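Local coordinates for penicillin-binding protein 2B (Streptococcus pneumoniae, PDB 2WAD) that probably cross-links peptidoglycan peptides as a penicillin-binding transpeptidase of the elongasome, at residues L402-V414 and S423-V437. Sequence-based numbering, arbitrary orientation.
Sequences LSGNQTLTDQPIV and SWYKLAYGSFPITAV. Unlike the reference sequence in segment 402-414: P412 (reference Ser). Unlike the reference sequence in segment 423-437: K426 (reference Thr), L427 (reference Gln).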
ATOM      1  N   LEU A 402      17.228 -15.221 -30.732  1.00 38.17           N
ATOM      2  CA  LEU A 402      16.265 -14.857 -31.759  1.00 38.47           C
ATOM      3  C   LEU A 402      16.790 -13.615 -32.444  1.00 39.60           C
ATOM      4  O   LEU A 402      17.343 -12.738 -31.789  1.00 35.35           O
ATOM      5  CB  LEU A 402      14.913 -14.490 -31.134  1.00 38.58           C
ATOM      6  CG  LEU A 402      14.057 -15.621 -30.574  1.00 37.51           C
ATOM      7  CD1 LEU A 402      12.808 -14.977 -29.997  1.00 38.24           C
ATOM      8  CD2 LEU A 402      13.694 -16.582 -31.697  1.00 34.75           C
ATOM      9  N   SER A 403      16.579 -13.525 -33.753  1.00 42.00           N
ATOM     10  CA  SER A 403      16.977 -12.328 -34.476  1.00 42.73           C
ATOM     11  C   SER A 403      15.813 -11.620 -35.162  1.00 41.12           C
ATOM     12  O   SER A 403      15.239 -12.133 -36.122  1.00 40.79           O
ATOM     13  CB  SER A 403      18.093 -12.655 -35.475  1.00 43.92           C
ATOM     14  OG  SER A 403      18.541 -11.431 -36.050  1.00 49.10           O
ATOM     15  N   GLY A 404      15.455 -10.430 -34.689  1.00 41.77           N
ATOM     16  CA  GLY A 404      14.292  -9.753 -35.262  1.00 40.49           C
ATOM     17  C   GLY A 404      13.052 -10.636 -35.241  1.00 40.58           C
ATOM     18  O   GLY A 404      12.838 -11.411 -34.310  1.00 38.65           O
ATOM     19  N   ASN A 405      12.219 -10.496 -36.266  1.00 41.67           N
ATOM     20  CA  ASN A 405      10.913 -11.129 -36.326  1.00 41.79           C
ATOM     21  C   ASN A 405      11.061 -12.516 -36.916  1.00 41.77           C
ATOM     22  O   ASN A 405      10.442 -12.832 -37.943  1.00 43.59           O
ATOM     23  CB  ASN A 405       9.940 -10.282 -37.153  1.00 38.78           C
ATOM     24  CG  ASN A 405       8.506 -10.813 -37.111  1.00 45.59           C
ATOM     25  OD1 ASN A 405       8.113 -11.537 -36.188  1.00 48.66           O
ATOM     26  ND2 ASN A 405       7.713 -10.443 -38.111  1.00 43.47           N
ATOM     27  N   GLN A 406      11.867 -13.324 -36.228  1.00 42.16           N
ATOM     28  CA  GLN A 406      12.308 -14.646 -36.690  1.00 42.48           C
ATOM     29  C   GLN A 406      11.218 -15.720 -36.774  1.00 45.04           C
ATOM     30  O   GLN A 406      10.346 -15.807 -35.896  1.00 44.07           O
ATOM     31  CB  GLN A 406      13.480 -15.143 -35.825  1.00 39.84           C
ATOM     32  CG  GLN A 406      14.097 -16.469 -36.261  1.00 37.76           C
ATOM     33  CD  GLN A 406      15.354 -16.817 -35.464  1.00 40.92           C
ATOM     34  OE1 GLN A 406      16.053 -15.928 -34.975  1.00 40.46           O
ATOM     35  NE2 GLN A 406      15.646 -18.108 -35.331  1.00 36.95           N
ATOM     36  N   THR A 407      11.295 -16.540 -37.828  1.00 46.35           N
ATOM     37  CA  THR A 407      10.357 -17.632 -38.054  1.00 43.91           C
ATOM     38  C   THR A 407      10.813 -18.920 -37.391  1.00 44.70           C
ATOM     39  O   THR A 407      11.965 -19.303 -37.487  1.00 46.00           O
ATOM     40  CB  THR A 407      10.125 -17.919 -39.557  1.00 46.41           C
ATOM     41  OG1 THR A 407       9.440 -16.812 -40.158  1.00 41.67           O
ATOM     42  CG2 THR A 407       9.279 -19.200 -39.743  1.00 39.27           C
ATOM     43  N   LEU A 408       9.898 -19.582 -36.697  1.00 43.14           N
ATOM     44  CA  LEU A 408      10.179 -20.875 -36.117  1.00 44.95           C
ATOM     45  C   LEU A 408       9.030 -21.772 -36.571  1.00 44.10           C
ATOM     46  O   LEU A 408       8.041 -21.294 -37.132  1.00 46.08           O
ATOM     47  CB  LEU A 408      10.232 -20.797 -34.580  1.00 43.19           C
ATOM     48  CG  LEU A 408      11.321 -19.999 -33.845  1.00 46.15           C
ATOM     49  CD1 LEU A 408      11.176 -20.080 -32.311  1.00 40.90           C
ATOM     50  CD2 LEU A 408      12.697 -20.448 -34.219  1.00 46.12           C
ATOM     51  N   THR A 409       9.157 -23.070 -36.334  1.00 43.37           N
ATOM     52  CA  THR A 409       8.071 -23.984 -36.629  1.00 42.51           C
ATOM     53  C   THR A 409       7.228 -24.142 -35.365  1.00 41.49           C
ATOM     54  O   THR A 409       7.722 -24.535 -34.301  1.00 40.06           O
ATOM     55  CB  THR A 409       8.609 -25.365 -37.071  1.00 43.57           C
ATOM     56  OG1 THR A 409       9.473 -25.182 -38.198  1.00 42.09           O
ATOM     57  CG2 THR A 409       7.472 -26.328 -37.444  1.00 41.48           C
ATOM     58  N   ASP A 410       5.946 -23.840 -35.502  1.00 40.03           N
ATOM     59  CA  ASP A 410       4.976 -24.222 -34.492  1.00 40.48           C
ATOM     60  C   ASP A 410       4.712 -25.717 -34.670  1.00 42.81           C
ATOM     61  O   ASP A 410       4.231 -26.147 -35.722  1.00 42.80           O
ATOM     62  CB  ASP A 410       3.690 -23.413 -34.672  1.00 34.67           C
ATOM     63  CG  ASP A 410       2.779 -23.509 -33.475  1.00 40.02           C
ATOM     64  OD1 ASP A 410       2.358 -24.625 -33.101  1.00 38.10           O
ATOM     65  OD2 ASP A 410       2.497 -22.443 -32.888  1.00 45.02           O
ATOM     66  N   GLN A 411       5.055 -26.489 -33.641  1.00 43.26           N
ATOM     67  CA  GLN A 411       4.899 -27.945 -33.598  1.00 43.82           C
ATOM     68  C   GLN A 411       4.784 -28.325 -32.123  1.00 43.89           C
ATOM     69  O   GLN A 411       5.182 -27.543 -31.246  1.00 42.16           O
ATOM     70  CB  GLN A 411       6.144 -28.618 -34.201  1.00 43.04           C
ATOM     71  CG  GLN A 411       7.431 -28.086 -33.562  1.00 41.79           C
ATOM     72  CD  GLN A 411       8.696 -28.511 -34.286  1.00 43.01           C
ATOM     73  OE1 GLN A 411       8.798 -29.648 -34.732  1.00 49.64           O
ATOM     74  NE2 GLN A 411       9.662 -27.598 -34.408  1.00 39.24           N
ATOM     75  N   PRO A 412       4.233 -29.513 -31.832  1.00 44.72           N
ATOM     76  CA  PRO A 412       4.251 -29.948 -30.436  1.00 43.94           C
ATOM     77  C   PRO A 412       5.711 -30.065 -30.004  1.00 42.77           C
ATOM     78  O   PRO A 412       6.551 -30.379 -30.829  1.00 43.10           O
ATOM     79  CB  PRO A 412       3.598 -31.336 -30.456  1.00 44.19           C
ATOM     80  CG  PRO A 412       2.979 -31.500 -31.839  1.00 48.29           C
ATOM     81  CD  PRO A 412       3.657 -30.513 -32.750  1.00 46.96           C
ATOM     82  N   ILE A 413       6.011 -29.821 -28.733  1.00 40.89           N
ATOM     83  CA  ILE A 413       7.382 -29.832 -28.279  1.00 41.58           C
ATOM     84  C   ILE A 413       7.505 -31.076 -27.432  1.00 41.50           C
ATOM     85  O   ILE A 413       6.771 -31.235 -26.469  1.00 44.20           O
ATOM     86  CB  ILE A 413       7.714 -28.625 -27.384  1.00 44.15           C
ATOM     87  CG1 ILE A 413       7.488 -27.291 -28.111  1.00 42.83           C
ATOM     88  CG2 ILE A 413       9.079 -28.797 -26.727  1.00 43.34           C
ATOM     89  CD1 ILE A 413       8.061 -27.195 -29.496  1.00 37.58           C
ATOM     90  N   VAL A 414       8.412 -31.965 -27.816  1.00 40.39           N
ATOM     91  CA  VAL A 414       8.523 -33.268 -27.170  1.00 41.39           C
ATOM     92  C   VAL A 414       9.933 -33.498 -26.636  1.00 40.66           C
ATOM     93  O   VAL A 414      10.868 -33.692 -27.416  1.00 42.16           O
ATOM     94  CB  VAL A 414       8.140 -34.424 -28.145  1.00 41.93           C
ATOM     95  CG1 VAL A 414       8.125 -35.744 -27.376  1.00 41.31           C
ATOM     96  CG2 VAL A 414       6.760 -34.174 -28.744  1.00 41.09           C
ATOM     97  N   SER A 423      -0.303 -25.947 -27.962  1.00 42.24           N
ATOM     98  CA  SER A 423      -0.950 -24.658 -27.753  1.00 42.21           C
ATOM     99  C   SER A 423      -2.453 -24.913 -27.640  1.00 41.45           C
ATOM    100  O   SER A 423      -2.883 -26.061 -27.715  1.00 42.54           O
ATOM    101  CB  SER A 423      -0.644 -23.720 -28.922  1.00 41.92           C
ATOM    102  OG  SER A 423       0.724 -23.342 -28.900  1.00 41.88           O
ATOM    103  N   TRP A 424      -3.246 -23.864 -27.466  1.00 38.13           N
ATOM    104  CA  TRP A 424      -4.694 -24.015 -27.316  1.00 40.23           C
ATOM    105  C   TRP A 424      -5.331 -24.692 -28.535  1.00 39.88           C
ATOM    106  O   TRP A 424      -6.333 -25.374 -28.407  1.00 42.26           O
ATOM    107  CB  TRP A 424      -5.353 -22.658 -27.037  1.00 38.97           C
ATOM    108  CG  TRP A 424      -5.288 -21.654 -28.164  1.00 40.01           C
ATOM    109  CD1 TRP A 424      -4.327 -20.689 -28.362  1.00 37.66           C
ATOM    110  CD2 TRP A 424      -6.252 -21.474 -29.211  1.00 41.59           C
ATOM    111  NE1 TRP A 424      -4.645 -19.919 -29.459  1.00 38.48           N
ATOM    112  CE2 TRP A 424      -5.812 -20.392 -30.008  1.00 39.62           C
ATOM    113  CE3 TRP A 424      -7.441 -22.126 -29.559  1.00 47.91           C
ATOM    114  CZ2 TRP A 424      -6.525 -19.949 -31.122  1.00 43.52           C
ATOM    115  CZ3 TRP A 424      -8.149 -21.672 -30.678  1.00 43.74           C
ATOM    116  CH2 TRP A 424      -7.686 -20.595 -31.439  1.00 41.56           C
ATOM    117  N   TYR A 425      -4.718 -24.536 -29.702  1.00 41.54           N
ATOM    118  CA  TYR A 425      -5.233 -25.115 -30.943  1.00 44.47           C
ATOM    119  C   TYR A 425      -4.741 -26.533 -31.297  1.00 45.33           C
ATOM    120  O   TYR A 425      -5.106 -27.068 -32.337  1.00 42.14           O
ATOM    121  CB  TYR A 425      -4.932 -24.152 -32.096  1.00 45.69           C
ATOM    122  CG  TYR A 425      -3.565 -23.488 -32.082  1.00 45.51           C
ATOM    123  CD1 TYR A 425      -3.412 -22.181 -31.618  1.00 46.43           C
ATOM    124  CD2 TYR A 425      -2.440 -24.146 -32.569  1.00 46.32           C
ATOM    125  CE1 TYR A 425      -2.180 -21.547 -31.618  1.00 40.32           C
ATOM    126  CE2 TYR A 425      -1.193 -23.525 -32.581  1.00 43.69           C
ATOM    127  CZ  TYR A 425      -1.070 -22.223 -32.117  1.00 53.24           C
ATOM    128  OH  TYR A 425       0.165 -21.596 -32.144  1.00 43.63           O
ATOM    129  N   LYS A 426      -3.904 -27.120 -30.442  1.00 45.67           N
ATOM    130  CA  LYS A 426      -3.450 -28.513 -30.572  1.00 47.42           C
ATOM    131  C   LYS A 426      -2.957 -28.872 -31.973  1.00 45.84           C
ATOM    132  O   LYS A 426      -2.019 -28.273 -32.490  1.00 41.89           O
ATOM    133  CB  LYS A 426      -4.543 -29.513 -30.145  1.00 49.00           C
ATOM    134  CG  LYS A 426      -5.288 -29.167 -28.867  1.00 50.91           C
ATOM    135  CD  LYS A 426      -4.328 -29.262 -27.698  1.00 64.23           C
ATOM    136  CE  LYS A 426      -4.995 -29.003 -26.356  1.00 71.23           C
ATOM    137  NZ  LYS A 426      -3.954 -28.938 -25.289  1.00 68.46           N
ATOM    138  N   LEU A 427      -3.626 -29.854 -32.576  1.00 47.71           N
ATOM    139  CA  LEU A 427      -3.213 -30.478 -33.826  1.00 48.74           C
ATOM    140  C   LEU A 427      -3.999 -29.922 -35.015  1.00 50.84           C
ATOM    141  O   LEU A 427      -3.718 -30.239 -36.183  1.00 51.22           O
ATOM    142  CB  LEU A 427      -3.384 -32.000 -33.690  1.00 49.98           C
ATOM    143  CG  LEU A 427      -2.528 -32.589 -32.557  1.00 54.99           C
ATOM    144  CD1 LEU A 427      -2.906 -34.007 -32.088  1.00 51.41           C
ATOM    145  CD2 LEU A 427      -1.055 -32.515 -32.996  1.00 54.00           C
ATOM    146  N   ALA A 428      -4.950 -29.042 -34.715  1.00 50.19           N
ATOM    147  CA  ALA A 428      -5.921 -28.569 -35.697  1.00 50.10           C
ATOM    148  C   ALA A 428      -5.352 -28.022 -37.009  1.00 49.47           C
ATOM    149  O   ALA A 428      -5.944 -28.225 -38.069  1.00 50.25           O
ATOM    150  CB  ALA A 428      -6.908 -27.564 -35.054  1.00 49.23           C
ATOM    151  N   TYR A 429      -4.221 -27.327 -36.965  1.00 46.20           N
ATOM    152  CA  TYR A 429      -3.603 -26.856 -38.205  1.00 46.67           C
ATOM    153  C   TYR A 429      -2.265 -27.518 -38.497  1.00 45.68           C
ATOM    154  O   TYR A 429      -1.444 -26.938 -39.203  1.00 45.56           O
ATOM    155  CB  TYR A 429      -3.439 -25.336 -38.183  1.00 48.40           C
ATOM    156  CG  TYR A 429      -4.779 -24.676 -38.052  1.00 53.02           C
ATOM    157  CD1 TYR A 429      -5.432 -24.177 -39.170  1.00 58.91           C
ATOM    158  CD2 TYR A 429      -5.435 -24.630 -36.825  1.00 56.01           C
ATOM    159  CE1 TYR A 429      -6.693 -23.608 -39.062  1.00 61.01           C
ATOM    160  CE2 TYR A 429      -6.695 -24.065 -36.714  1.00 53.39           C
ATOM    161  CZ  TYR A 429      -7.313 -23.558 -37.834  1.00 58.20           C
ATOM    162  OH  TYR A 429      -8.571 -23.010 -37.754  1.00 66.76           O
ATOM    163  N   GLY A 430      -2.037 -28.703 -37.936  1.00 43.05           N
ATOM    164  CA  GLY A 430      -0.728 -29.348 -38.054  1.00 47.51           C
ATOM    165  C   GLY A 430       0.430 -28.474 -37.595  1.00 49.00           C
ATOM    166  O   GLY A 430       0.273 -27.632 -36.700  1.00 47.57           O
ATOM    167  N   SER A 431       1.594 -28.686 -38.206  1.00 48.68           N
ATOM    168  CA  SER A 431       2.788 -27.873 -37.961  1.00 47.20           C
ATOM    169  C   SER A 431       2.934 -26.822 -39.054  1.00 45.92           C
ATOM    170  O   SER A 431       2.599 -27.057 -40.217  1.00 42.79           O
ATOM    171  CB  SER A 431       4.035 -28.758 -37.969  1.00 45.33           C
ATOM    172  OG  SER A 431       3.952 -29.665 -36.889  1.00 48.40           O
ATOM    173  N   PHE A 432       3.428 -25.650 -38.683  1.00 45.40           N
ATOM    174  CA  PHE A 432       3.465 -24.557 -39.633  1.00 44.93           C
ATOM    175  C   PHE A 432       4.445 -23.485 -39.176  1.00 43.75           C
ATOM    176  O   PHE A 432       4.749 -23.362 -37.990  1.00 44.27           O
ATOM    177  CB  PHE A 432       2.055 -23.970 -39.842  1.00 44.65           C
ATOM    178  CG  PHE A 432       1.409 -23.491 -38.579  1.00 46.00           C
ATOM    179  CD1 PHE A 432       0.563 -24.326 -37.856  1.00 43.61           C
ATOM    180  CD2 PHE A 432       1.667 -22.214 -38.092  1.00 45.48           C
ATOM    181  CE1 PHE A 432      -0.024 -23.903 -36.665  1.00 41.36           C
ATOM    182  CE2 PHE A 432       1.082 -21.776 -36.903  1.00 42.87           C
ATOM    183  CZ  PHE A 432       0.247 -22.635 -36.177  1.00 43.18           C
ATOM    184  N   PRO A 433       4.955 -22.706 -40.134  1.00 42.50           N
ATOM    185  CA  PRO A 433       5.851 -21.604 -39.818  1.00 41.96           C
ATOM    186  C   PRO A 433       5.100 -20.468 -39.132  1.00 41.28           C
ATOM    187  O   PRO A 433       3.911 -20.254 -39.406  1.00 40.81           O
ATOM    188  CB  PRO A 433       6.391 -21.176 -41.185  1.00 42.37           C
ATOM    189  CG  PRO A 433       5.339 -21.614 -42.163  1.00 45.49           C
ATOM    190  CD  PRO A 433       4.616 -22.790 -41.563  1.00 41.11           C
ATOM    191  N   ILE A 434       5.800 -19.783 -38.226  1.00 41.36           N
ATOM    192  CA  ILE A 434       5.238 -18.719 -37.399  1.00 41.48           C
ATOM    193  C   ILE A 434       6.333 -17.694 -37.044  1.00 41.84           C
ATOM    194  O   ILE A 434       7.414 -18.055 -36.582  1.00 40.37           O
ATOM    195  CB  ILE A 434       4.531 -19.332 -36.144  1.00 42.50           C
ATOM    196  CG1 ILE A 434       3.603 -18.320 -35.497  1.00 47.70           C
ATOM    197  CG2 ILE A 434       5.516 -19.858 -35.096  1.00 38.13           C
ATOM    198  CD1 ILE A 434       2.735 -18.917 -34.386  1.00 49.79           C
ATOM    199  N   THR A 435       6.067 -16.417 -37.305  1.00 42.47           N
ATOM    200  CA  THR A 435       6.934 -15.312 -36.906  1.00 39.43           C
ATOM    201  C   THR A 435       6.689 -14.882 -35.459  1.00 40.32           C
ATOM    202  O   THR A 435       5.821 -15.411 -34.762  1.00 41.16           O
ATOM    203  CB  THR A 435       6.701 -14.062 -37.781  1.00 42.84           C
ATOM    204  OG1 THR A 435       5.373 -13.552 -37.568  1.00 36.82           O
ATOM    205  CG2 THR A 435       6.952 -14.345 -39.279  1.00 40.65           C
ATOM    206  N   ALA A 436       7.464 -13.909 -34.993  1.00 41.35           N
ATOM    207  CA  ALA A 436       7.360 -13.501 -33.591  1.00 41.04           C
ATOM    208  C   ALA A 436       6.024 -12.768 -33.381  1.00 39.24           C
ATOM    209  O   ALA A 436       5.334 -12.977 -32.381  1.00 39.26           O
ATOM    210  CB  ALA A 436       8.553 -12.645 -33.197  1.00 40.25           C
ATOM    211  N   VAL A 437       5.650 -11.964 -34.368  1.00 38.11           N
ATOM    212  CA  VAL A 437       4.383 -11.228 -34.372  1.00 39.23           C
ATOM    213  C   VAL A 437       3.206 -12.205 -34.280  1.00 40.41           C
ATOM    214  O   VAL A 437       2.291 -11.984 -33.494  1.00 37.94           O
ATOM    215  CB  VAL A 437       4.254 -10.384 -35.651  1.00 40.40           C
ATOM    216  CG1 VAL A 437       2.875  -9.707 -35.743  1.00 37.97           C
ATOM    217  CG2 VAL A 437       5.390  -9.346 -35.772  1.00 38.22           C
TER
HETATM  218  O   HOH W   1       4.684 -11.334 -39.194  1.00 32.89           O
HETATM  219  O   HOH W   2       1.298 -27.132 -34.114  1.00 45.32           O
HETATM  220  O   HOH W   3       2.066 -24.804 -30.533  1.00 46.89           O
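D410 lies over one face of the F432 ring. Its CB sits 4.0 Å from the F432 ring centroid, a CH-pi contact, and the carboxylate stacks on the ring with the planes 15° apart. D410 OD1 lies in the plane of the Y425 ring, at its edge; S423 CB lies over one face. The frame is a two-stranded antiparallel sheet in the transpeptidase domain, strand 408-410 against strand 432-434. L408 with I434 and D410 with F432 are its hydrogen-bonded pairs, T409 with P433 the non-hydrogen-bonded pair between them. L408, D410, F432 and I434 share one face; T409 and P433 take the other.

Y425 OH donates to D410 OD2 at 2.6 Å, from above the carboxylate plane. S444 OG is also hydrogen-bonded to D410 OD2. D410 OD1 accepts a hydrogen bond from a water 2.6 Å away, which also reaches S423 OG. S423 OG is hydrogen-bonded to N445 N as well. The buried carboxylate thus links the sheet to S444, just before helix 445-455, and through the water and S423 to N445. The S423 side chain is about 8 Å from that of S386, the inferred acyl-ester serine.

At the other end, N405 has CG anti to its N (chi1 -173°), which carries the amide to the start of helix 436-442. T435 is the N-cap there. N405 OD1 accepts a hydrogen bond from V437 N at 3.1 Å, the donor tilted 25° from the amide carbonyl plane, and a weak one from A436 N at 2.7 Å.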